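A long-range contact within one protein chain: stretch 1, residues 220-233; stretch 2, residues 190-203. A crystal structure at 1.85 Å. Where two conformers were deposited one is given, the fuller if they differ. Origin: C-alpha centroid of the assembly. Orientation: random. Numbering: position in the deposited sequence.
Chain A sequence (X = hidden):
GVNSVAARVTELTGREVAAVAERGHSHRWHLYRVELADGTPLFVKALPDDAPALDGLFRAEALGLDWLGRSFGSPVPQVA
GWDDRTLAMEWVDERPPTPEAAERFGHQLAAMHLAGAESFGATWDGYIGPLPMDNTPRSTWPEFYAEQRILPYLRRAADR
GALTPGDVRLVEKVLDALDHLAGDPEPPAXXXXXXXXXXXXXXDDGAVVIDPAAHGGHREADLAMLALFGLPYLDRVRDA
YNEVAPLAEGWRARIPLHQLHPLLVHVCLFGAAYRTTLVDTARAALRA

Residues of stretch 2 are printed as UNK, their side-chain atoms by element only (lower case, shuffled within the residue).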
ATOM      1  N   GLU A 220       7.812  -7.311  -6.528  1.00 27.44           N
ATOM      2  CA  GLU A 220       8.976  -6.450  -6.286  1.00 26.63           C
ATOM      3  C   GLU A 220       8.590  -5.042  -5.831  1.00 24.94           C
ATOM      4  O   GLU A 220       9.354  -4.417  -5.123  1.00 25.71           O
ATOM      5  CB  GLU A 220       9.921  -6.422  -7.489  1.00 24.11           C
ATOM      6  CG  GLU A 220      10.676  -7.782  -7.694  1.00 27.07           C
ATOM      7  CD  GLU A 220      11.547  -7.841  -8.949  1.00 27.67           C
ATOM      8  OE1 GLU A 220      12.062  -6.792  -9.413  1.00 27.25           O
ATOM      9  OE2 GLU A 220      11.738  -8.959  -9.453  1.00 29.41           O
ATOM     10  N   ALA A 221       7.391  -4.563  -6.205  1.00 26.18           N
ATOM     11  CA  ALA A 221       6.903  -3.253  -5.785  1.00 25.41           C
ATOM     12  C   ALA A 221       6.904  -3.126  -4.274  1.00 25.11           C
ATOM     13  O   ALA A 221       7.415  -2.154  -3.724  1.00 24.73           O
ATOM     14  CB  ALA A 221       5.478  -2.969  -6.352  1.00 24.53           C
ATOM     15  N   ASP A 222       6.331  -4.106  -3.589  1.00 25.81           N
ATOM     16  CA  ASP A 222       6.200  -4.011  -2.120  1.00 26.23           C
ATOM     17  C   ASP A 222       7.573  -4.015  -1.453  1.00 25.50           C
ATOM     18  O   ASP A 222       7.846  -3.236  -0.545  1.00 25.51           O
ATOM     19  CB  ASP A 222       5.346  -5.171  -1.563  1.00 25.11           C
ATOM     20  CG  ASP A 222       3.808  -4.914  -1.646  1.00 26.83           C
ATOM     21  OD1 ASP A 222       3.343  -3.813  -2.025  1.00 25.24           O
ATOM     22  OD2 ASP A 222       3.057  -5.866  -1.317  1.00 26.49           O
ATOM     23  N   LEU A 223       8.447  -4.900  -1.917  0.50 24.93           N
ATOM     24  CA  LEU A 223       9.797  -4.991  -1.364  0.50 25.84           C
ATOM     25  C   LEU A 223      10.607  -3.732  -1.664  0.50 25.65           C
ATOM     26  O   LEU A 223      11.433  -3.318  -0.856  0.50 25.14           O
ATOM     27  CB  LEU A 223      10.506  -6.245  -1.878  0.50 27.71           C
ATOM     28  CG  LEU A 223      10.274  -7.531  -1.061  0.50 31.31           C
ATOM     29  CD1 LEU A 223       8.838  -7.646  -0.616  0.50 25.18           C
ATOM     30  CD2 LEU A 223      10.695  -8.745  -1.863  0.50 28.28           C
ATOM     31  N   ALA A 224      10.368  -3.124  -2.821  1.00 26.38           N
ATOM     32  CA  ALA A 224      11.057  -1.887  -3.187  1.00 25.69           C
ATOM     33  C   ALA A 224      10.556  -0.724  -2.315  1.00 24.54           C
ATOM     34  O   ALA A 224      11.317   0.175  -2.002  1.00 25.94           O
ATOM     35  CB  ALA A 224      10.868  -1.566  -4.665  1.00 24.18           C
HETATM   36  N   MSE A 225       9.286  -0.756  -1.924  1.00 25.06           N
HETATM   37  CA  MSE A 225       8.735   0.276  -1.046  1.00 26.50           C
HETATM   38  C   MSE A 225       9.311   0.145   0.354  1.00 23.96           C
HETATM   39  O   MSE A 225       9.585   1.155   1.009  1.00 26.24           O
HETATM   40  CB  MSE A 225       7.198   0.235  -1.011  1.00 25.84           C
HETATM   41  CG  MSE A 225       6.557   1.340  -0.254  1.00 24.90           C
HETATM   42 SE   MSE A 225       6.943   3.061  -1.144  0.75 24.66          SE
HETATM   43  CE  MSE A 225       5.426   4.181  -0.495  1.00 25.56           C
ATOM     44  N   LEU A 226       9.481  -1.090   0.823  1.00 25.40           N
ATOM     45  CA  LEU A 226      10.168  -1.315   2.115  1.00 25.76           C
ATOM     46  C   LEU A 226      11.576  -0.711   2.085  1.00 25.77           C
ATOM     47  O   LEU A 226      12.021  -0.068   3.038  1.00 25.35           O
ATOM     48  CB  LEU A 226      10.216  -2.803   2.465  1.00 25.98           C
ATOM     49  CG  LEU A 226       8.868  -3.436   2.834  1.00 25.52           C
ATOM     50  CD1 LEU A 226       9.067  -4.968   2.956  1.00 27.38           C
ATOM     51  CD2 LEU A 226       8.303  -2.790   4.135  1.00 23.35           C
ATOM     52  N   ALA A 227      12.259  -0.875   0.957  1.00 23.50           N
ATOM     53  CA  ALA A 227      13.585  -0.364   0.789  1.00 24.52           C
ATOM     54  C   ALA A 227      13.594   1.167   0.670  1.00 25.07           C
ATOM     55  O   ALA A 227      14.467   1.803   1.222  1.00 26.32           O
ATOM     56  CB  ALA A 227      14.270  -1.034  -0.451  1.00 24.63           C
ATOM     57  N   LEU A 228      12.623   1.744  -0.031  1.00 23.36           N
ATOM     58  CA  LEU A 228      12.661   3.166  -0.347  1.00 25.50           C
ATOM     59  C   LEU A 228      12.781   4.042   0.908  1.00 25.14           C
ATOM     60  O   LEU A 228      13.619   4.941   0.967  1.00 26.88           O
ATOM     61  CB  LEU A 228      11.443   3.543  -1.154  1.00 24.63           C
ATOM     62  CG  LEU A 228      11.298   4.997  -1.625  1.00 23.93           C
ATOM     63  CD1 LEU A 228      12.509   5.416  -2.404  1.00 24.41           C
ATOM     64  CD2 LEU A 228      10.058   5.136  -2.495  1.00 24.79           C
ATOM     65  N   PHE A 229      11.927   3.807   1.895  1.00 24.35           N
ATOM     66  CA  PHE A 229      11.983   4.580   3.151  1.00 26.00           C
ATOM     67  C   PHE A 229      12.584   3.770   4.293  1.00 26.83           C
ATOM     68  O   PHE A 229      12.664   4.228   5.437  1.00 29.17           O
ATOM     69  CB  PHE A 229      10.607   5.126   3.504  1.00 28.60           C
ATOM     70  CG  PHE A 229      10.059   6.018   2.434  1.00 29.43           C
ATOM     71  CD1 PHE A 229      10.425   7.348   2.377  1.00 36.72           C
ATOM     72  CD2 PHE A 229       9.243   5.499   1.444  1.00 29.95           C
ATOM     73  CE1 PHE A 229       9.965   8.156   1.346  1.00 32.80           C
ATOM     74  CE2 PHE A 229       8.765   6.301   0.423  1.00 33.97           C
ATOM     75  CZ  PHE A 229       9.150   7.645   0.385  1.00 30.29           C
ATOM     76  N   GLY A 230      13.048   2.576   3.965  1.00 24.11           N
ATOM     77  CA  GLY A 230      13.771   1.739   4.919  1.00 23.71           C
ATOM     78  C   GLY A 230      12.801   0.992   5.826  1.00 24.52           C
ATOM     79  O   GLY A 230      11.619   1.328   5.899  1.00 24.80           O
ATOM     80  N   LEU A 231      13.327  -0.012   6.526  1.00 25.52           N
ATOM     81  CA  LEU A 231      12.537  -0.825   7.447  1.00 25.77           C
ATOM     82  C   LEU A 231      13.479  -1.430   8.452  1.00 26.22           C
ATOM     83  O   LEU A 231      14.565  -1.860   8.065  1.00 26.37           O
ATOM     84  CB  LEU A 231      11.862  -1.972   6.707  1.00 26.57           C
ATOM     85  CG  LEU A 231      10.861  -2.821   7.505  1.00 26.59           C
ATOM     86  CD1 LEU A 231       9.529  -2.059   7.690  1.00 27.91           C
ATOM     87  CD2 LEU A 231      10.650  -4.199   6.851  1.00 26.09           C
ATOM     88  N   PRO A 232      13.064  -1.508   9.725  1.00 26.32           N
ATOM     89  CA  PRO A 232      13.884  -2.263  10.672  1.00 28.03           C
ATOM     90  C   PRO A 232      14.098  -3.668  10.169  1.00 26.21           C
ATOM     91  O   PRO A 232      13.147  -4.291   9.681  1.00 24.84           O
ATOM     92  CB  PRO A 232      13.044  -2.241  11.949  1.00 31.28           C
ATOM     93  CG  PRO A 232      12.217  -0.946  11.814  1.00 30.19           C
ATOM     94  CD  PRO A 232      11.863  -0.929  10.358  1.00 28.56           C
ATOM     95  N   TYR A 233      15.338  -4.165  10.262  1.00 26.43           N
ATOM     96  CA  TYR A 233      15.657  -5.545   9.881  1.00 28.60           C
ATOM     97  C   TYR A 233      15.258  -5.892   8.433  1.00 28.34           C
ATOM     98  O   TYR A 233      14.885  -7.025   8.148  1.00 28.29           O
ATOM     99  CB  TYR A 233      15.030  -6.549  10.886  1.00 29.23           C
ATOM    100  CG  TYR A 233      15.488  -6.292  12.297  1.00 25.37           C
ATOM    101  CD1 TYR A 233      16.827  -6.513  12.674  1.00 32.34           C
ATOM    102  CD2 TYR A 233      14.624  -5.759  13.250  1.00 27.03           C
ATOM    103  CE1 TYR A 233      17.252  -6.247  13.950  1.00 33.82           C
ATOM    104  CE2 TYR A 233      15.047  -5.479  14.525  1.00 33.85           C
ATOM    105  CZ  TYR A 233      16.364  -5.711  14.876  1.00 33.13           C
ATOM    106  OH  TYR A 233      16.788  -5.446  16.162  1.00 33.05           O
ATOM    107  N   UNK A 190      -0.555 -10.592  -5.282  1.00 27.19           N
ATOM    108  CA  UNK A 190      -1.451  -9.803  -4.446  1.00 28.59           C
ATOM    109  C   UNK A 190      -0.593  -8.880  -3.595  1.00 26.03           C
ATOM    110  O   UNK A 190      -0.047  -9.296  -2.573  1.00 27.37           O
ATOM    111  n   UNK A 190      -6.773 -14.405  -4.776  1.00 43.56           N
ATOM    112  c   UNK A 190      -2.324 -10.674  -3.534  1.00 30.28           C
ATOM    113  c   UNK A 190      -6.309 -13.460  -3.978  1.00 39.28           C
ATOM    114  c   UNK A 190      -3.245 -11.568  -4.264  1.00 39.12           C
ATOM    115  n   UNK A 190      -7.039 -13.005  -2.963  1.00 38.59           N
ATOM    116  n   UNK A 190      -5.084 -13.025  -4.183  1.00 37.29           N
ATOM    117  c   UNK A 190      -4.427 -12.005  -3.429  1.00 32.57           C
ATOM    118  N   UNK A 191      -0.468  -7.641  -4.022  1.00 26.25           N
ATOM    119  CA  UNK A 191       0.400  -6.692  -3.325  1.00 26.66           C
ATOM    120  C   UNK A 191      -0.361  -5.699  -2.480  1.00 26.29           C
ATOM    121  O   UNK A 191      -1.510  -5.313  -2.800  1.00 26.01           O
ATOM    122  c   UNK A 191       1.782  -3.912  -5.877  1.00 27.99           C
ATOM    123  c   UNK A 191       0.746  -4.904  -5.190  1.00 25.51           C
ATOM    124  c   UNK A 191       2.216  -7.017  -5.080  1.00 23.78           C
ATOM    125  c   UNK A 191       1.409  -5.956  -4.289  1.00 25.30           C
ATOM    126  N   UNK A 192       0.305  -5.269  -1.412  1.00 25.10           N
ATOM    127  CA  UNK A 192      -0.208  -4.258  -0.501  1.00 26.69           C
ATOM    128  C   UNK A 192      -0.388  -2.881  -1.219  1.00 25.89           C
ATOM    129  O   UNK A 192      -1.408  -2.211  -1.054  1.00 23.89           O
ATOM    130  c   UNK A 192       0.199  -1.102   2.558  1.00 29.97           C
ATOM    131  n   UNK A 192      -0.389  -1.938   3.399  1.00 24.48           N
ATOM    132  c   UNK A 192       0.339  -3.124   1.700  1.00 25.89           C
ATOM    133  n   UNK A 192       0.656  -1.794   1.526  1.00 25.34           N
ATOM    134  c   UNK A 192       0.726  -4.167   0.710  1.00 26.44           C
ATOM    135  c   UNK A 192      -0.306  -3.210   2.889  1.00 26.51           C
ATOM    136  N   UNK A 193       0.620  -2.465  -1.971  1.00 25.53           N
ATOM    137  CA  UNK A 193       0.563  -1.268  -2.807  1.00 26.43           C
ATOM    138  C   UNK A 193       1.062   0.027  -2.188  1.00 27.10           C
ATOM    139  O   UNK A 193       1.238   1.007  -2.901  1.00 27.96           O
ATOM    140  N   UNK A 194       1.257   0.047  -0.874  1.00 26.93           N
ATOM    141  CA  UNK A 194       1.820   1.194  -0.157  1.00 27.52           C
ATOM    142  C   UNK A 194       2.624   0.744   1.066  1.00 24.49           C
ATOM    143  O   UNK A 194       2.446   1.251   2.204  1.00 25.46           O
ATOM    144  c   UNK A 194       1.222   3.543   0.627  1.00 36.50           C
ATOM    145  o   UNK A 194       2.301   3.972   0.147  1.00 31.59           O
ATOM    146  c   UNK A 194       0.706   2.160   0.246  1.00 29.66           C
ATOM    147  o   UNK A 194       0.518   4.205   1.414  1.00 31.95           O
ATOM    148  N   UNK A 195       3.533  -0.216   0.844  1.00 24.51           N
ATOM    149  CA  UNK A 195       4.190  -0.896   1.935  1.00 25.03           C
ATOM    150  C   UNK A 195       5.493  -0.225   2.329  1.00 24.28           C
ATOM    151  O   UNK A 195       6.586  -0.751   2.099  1.00 25.71           O
ATOM    152  c   UNK A 195       3.490  -3.376   3.697  1.00 25.18           C
ATOM    153  c   UNK A 195       4.414  -2.381   1.592  1.00 23.38           C
ATOM    154  c   UNK A 195       4.716  -3.305   2.774  1.00 24.24           C
ATOM    155  c   UNK A 195       5.204  -4.719   2.276  1.00 25.29           C
ATOM    156  N   UNK A 196       5.378   0.930   2.958  1.00 25.89           N
ATOM    157  CA  UNK A 196       6.534   1.589   3.607  1.00 26.39           C
ATOM    158  C   UNK A 196       6.441   1.363   5.117  1.00 27.90           C
ATOM    159  O   UNK A 196       5.418   0.857   5.617  1.00 27.34           O
ATOM    160  c   UNK A 196       5.510   3.899   3.803  1.00 26.12           C
ATOM    161  c   UNK A 196       4.073   6.218   6.188  1.00 30.05           C
ATOM    162  n   UNK A 196       3.502   4.816   4.183  1.00 29.79           N
ATOM    163  c   UNK A 196       6.620   3.080   3.226  1.00 26.71           C
ATOM    164  c   UNK A 196       4.333   5.328   5.143  1.00 28.73           C
ATOM    165  c   UNK A 196       6.401   6.028   6.803  1.00 30.61           C
ATOM    166  c   UNK A 196       4.231   3.949   3.383  1.00 27.65           C
ATOM    167  c   UNK A 196       5.606   4.763   4.938  1.00 30.10           C
ATOM    168  c   UNK A 196       6.658   5.142   5.775  1.00 27.13           C
ATOM    169  c   UNK A 196       5.125   6.567   6.993  1.00 28.75           C
ATOM    170  N   UNK A 197       7.505   1.723   5.844  1.00 25.92           N
ATOM    171  CA  UNK A 197       7.662   1.293   7.243  1.00 25.80           C
ATOM    172  C   UNK A 197       6.505   1.712   8.174  1.00 26.37           C
ATOM    173  O   UNK A 197       6.166   0.989   9.112  1.00 29.46           O
ATOM    174  o   UNK A 197       8.577   3.978   8.622  1.00 26.56           O
ATOM    175  n   UNK A 197       9.993   3.761   6.886  1.00 24.97           N
ATOM    176  c   UNK A 197       9.016   1.751   7.837  1.00 23.31           C
ATOM    177  c   UNK A 197       9.184   3.263   7.808  1.00 27.30           C
ATOM    178  N   UNK A 198       5.877   2.837   7.863  1.00 26.42           N
ATOM    179  CA  UNK A 198       4.775   3.360   8.670  1.00 27.82           C
ATOM    180  C   UNK A 198       3.494   2.555   8.511  1.00 27.86           C
ATOM    181  O   UNK A 198       2.563   2.706   9.297  1.00 27.02           O
ATOM    182  N   UNK A 199       3.450   1.707   7.499  1.00 26.69           N
ATOM    183  CA  UNK A 199       2.314   0.801   7.288  1.00 26.95           C
ATOM    184  C   UNK A 199       2.615  -0.632   7.725  1.00 25.33           C
ATOM    185  O   UNK A 199       1.873  -1.550   7.399  1.00 25.75           O
ATOM    186  o   UNK A 199       0.480   2.766   6.431  1.00 30.06           O
ATOM    187  c   UNK A 199       1.056   2.139   5.522  1.00 28.45           C
ATOM    188  c   UNK A 199       1.852   0.878   5.827  1.00 26.85           C
ATOM    189  n   UNK A 199       1.038   2.540   4.230  1.00 26.88           N
ATOM    190  N   UNK A 200       3.728  -0.806   8.425  1.00 23.93           N
ATOM    191  CA  UNK A 200       4.144  -2.070   9.056  1.00 25.32           C
ATOM    192  C   UNK A 200       4.124  -1.873  10.568  1.00 29.58           C
ATOM    193  O   UNK A 200       4.878  -1.053  11.130  1.00 29.39           O
ATOM    194  c   UNK A 200       5.499  -2.609   7.012  1.00 26.92           C
ATOM    195  c   UNK A 200       5.976  -3.852   9.183  1.00 27.32           C
ATOM    196  c   UNK A 200       5.539  -2.522   8.546  1.00 25.18           C
ATOM    197  N   UNK A 201       3.219  -2.588  11.214  1.00 26.27           N
ATOM    198  CA  UNK A 201       3.074  -2.566  12.660  1.00 27.12           C
ATOM    199  C   UNK A 201       3.646  -3.853  13.225  1.00 27.90           C
ATOM    200  O   UNK A 201       3.103  -4.946  13.032  1.00 26.51           O
ATOM    201  c   UNK A 201       0.876  -1.204  12.520  1.00 30.49           C
ATOM    202  c   UNK A 201       1.682   0.062  12.709  1.00 36.11           C
ATOM    203  c   UNK A 201       1.611  -2.429  13.067  1.00 26.12           C
ATOM    204  c   UNK A 201      -0.474  -1.087  13.198  1.00 33.82           C
ATOM    205  N   UNK A 202       4.766  -3.711  13.909  1.00 27.30           N
ATOM    206  CA  UNK A 202       5.483  -4.863  14.422  1.00 26.17           C
ATOM    207  C   UNK A 202       4.741  -5.533  15.589  1.00 27.88           C
ATOM    208  O   UNK A 202       4.076  -4.867  16.415  1.00 29.60           O
ATOM    209  c   UNK A 202       6.907  -4.466  14.796  1.00 29.46           C
ATOM    210  c   UNK A 202      10.049  -4.724  10.926  1.00 31.37           C
ATOM    211  c   UNK A 202       9.147  -4.194  11.841  1.00 30.81           C
ATOM    212  c   UNK A 202       8.580  -4.959  12.879  1.00 25.43           C
ATOM    213  c   UNK A 202       9.836  -6.838  12.082  1.00 35.31           C
ATOM    214  c   UNK A 202       7.719  -4.099  13.617  1.00 26.23           C
ATOM    215  c   UNK A 202       7.783  -2.880  13.015  1.00 31.29           C
ATOM    216  n   UNK A 202       8.647  -2.926  11.946  1.00 28.73           N
ATOM    217  c   UNK A 202       8.934  -6.303  13.001  1.00 29.60           C
ATOM    218  c   UNK A 202      10.387  -6.042  11.061  1.00 33.98           C
ATOM    219  N   UNK A 203       4.851  -6.855  15.602  1.00 27.93           N
ATOM    220  CA  UNK A 203       4.297  -7.733  16.622  1.00 28.99           C
ATOM    221  C   UNK A 203       5.431  -8.624  17.122  1.00 29.08           C
ATOM    222  O   UNK A 203       6.533  -8.579  16.585  1.00 28.16           O
ATOM    223  c   UNK A 203       3.199  -8.587  15.993  1.00 30.17           C
ATOM    224  n   UNK A 203       1.621  -6.042  17.110  1.00 31.93           N
ATOM    225  c   UNK A 203       1.178  -7.165  16.543  1.00 34.67           C
ATOM    226  c   UNK A 203       2.015  -7.761  15.443  1.00 32.94           C
ATOM    227  o   UNK A 203       0.143  -7.716  16.889  1.00 34.90           O
TER
HETATM  228  O   HOH W   1       3.985  -1.121  -1.870  1.00 20.51           O
HETATM  229  O   HOH W   2       9.751   1.802   3.861  1.00 21.46           O

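Position 190 carries three carbons, a nitrogen, and a carbon bearing two more nitrogens, a guanidinium on an extended chain. Its CA-to-CB bond points away from stretch 1, and the nearest approach of the side chain is 7.5 Å, from CB of 190 to D222 OD2: R190. Position 191 has four carbons forked at the first, one arm two carbons long, which defines I191; its CD1 lies 3.8 Å from A221 CB.

Position 192 has one carbon and a five-membered ring of three carbons and two nitrogens, so it is H192. The ring leads away, but the backbone N donates to D222 OD2 (2.8 Å, 158°). Position 193 has no side-chain atoms and phi/psi of 93/-13, where a CB would jam against the preceding carbonyl O: G193. Its N donates to D222 OD1 (3.0 Å, 171°).

At 194, two carbons, the second carrying two oxygens, give D194; OD1 comes 3.2 Å from CE of M225, a selenomethionine. Its backbone N donates to H192 ND1 (3.1 Å). Position 195 has four carbons forked at the second, hence L195. Its CG lies 3.9 Å from L226 CD2, and its CD2 lies 3.9 Å from D222 CB.

Position 196 shows one carbon, then fused five- and six-membered rings with eight carbons and one nitrogen: W196. Its CB packs 3.9 Å from M225 CG and 4.0 Å from F229 CD2, while the indole leads away. Position 197 has two carbons, the second bearing one oxygen and one nitrogen. The nitrogen donates to G230 O (3.1 Å, 149°), which fits the amide of N197.

Position 198 lacks a side chain; an ideal CB would sit 2.3 Å from W196 CH2, so G198 leaves room for that indole. Position 199 repeats the amide pattern of 197, out of reach of stretch 1: N199, whose ND2 donates to D194 O (2.8 Å) and braces the loop.

Position 200, one carbon carrying two, is V200, with CG2 4.0 Å from L226 CD2. Position 201, four carbons forked at the second, is L201, out of reach. Position 202 has a second fused indole, W202; L231 CG meets its ring edge, 4.0 Å from CZ2. Position 203, three carbons with an oxygen and a nitrogen on the third, is Q203, whose NE2 donates to W202 O (2.8 Å).

The contact is pinned at two points. The D222 carboxylate accepts two consecutive backbone amides, and water 1 links its OD1 (2.8 Å) to L195 N (2.9 Å). Beyond the helix, N197 holds the G230 carbonyl. Between and beyond these, apolar packing contributes to the 787 Å² buried.

Stretch 2 190-203: RIHGDLWNGNVLWQ
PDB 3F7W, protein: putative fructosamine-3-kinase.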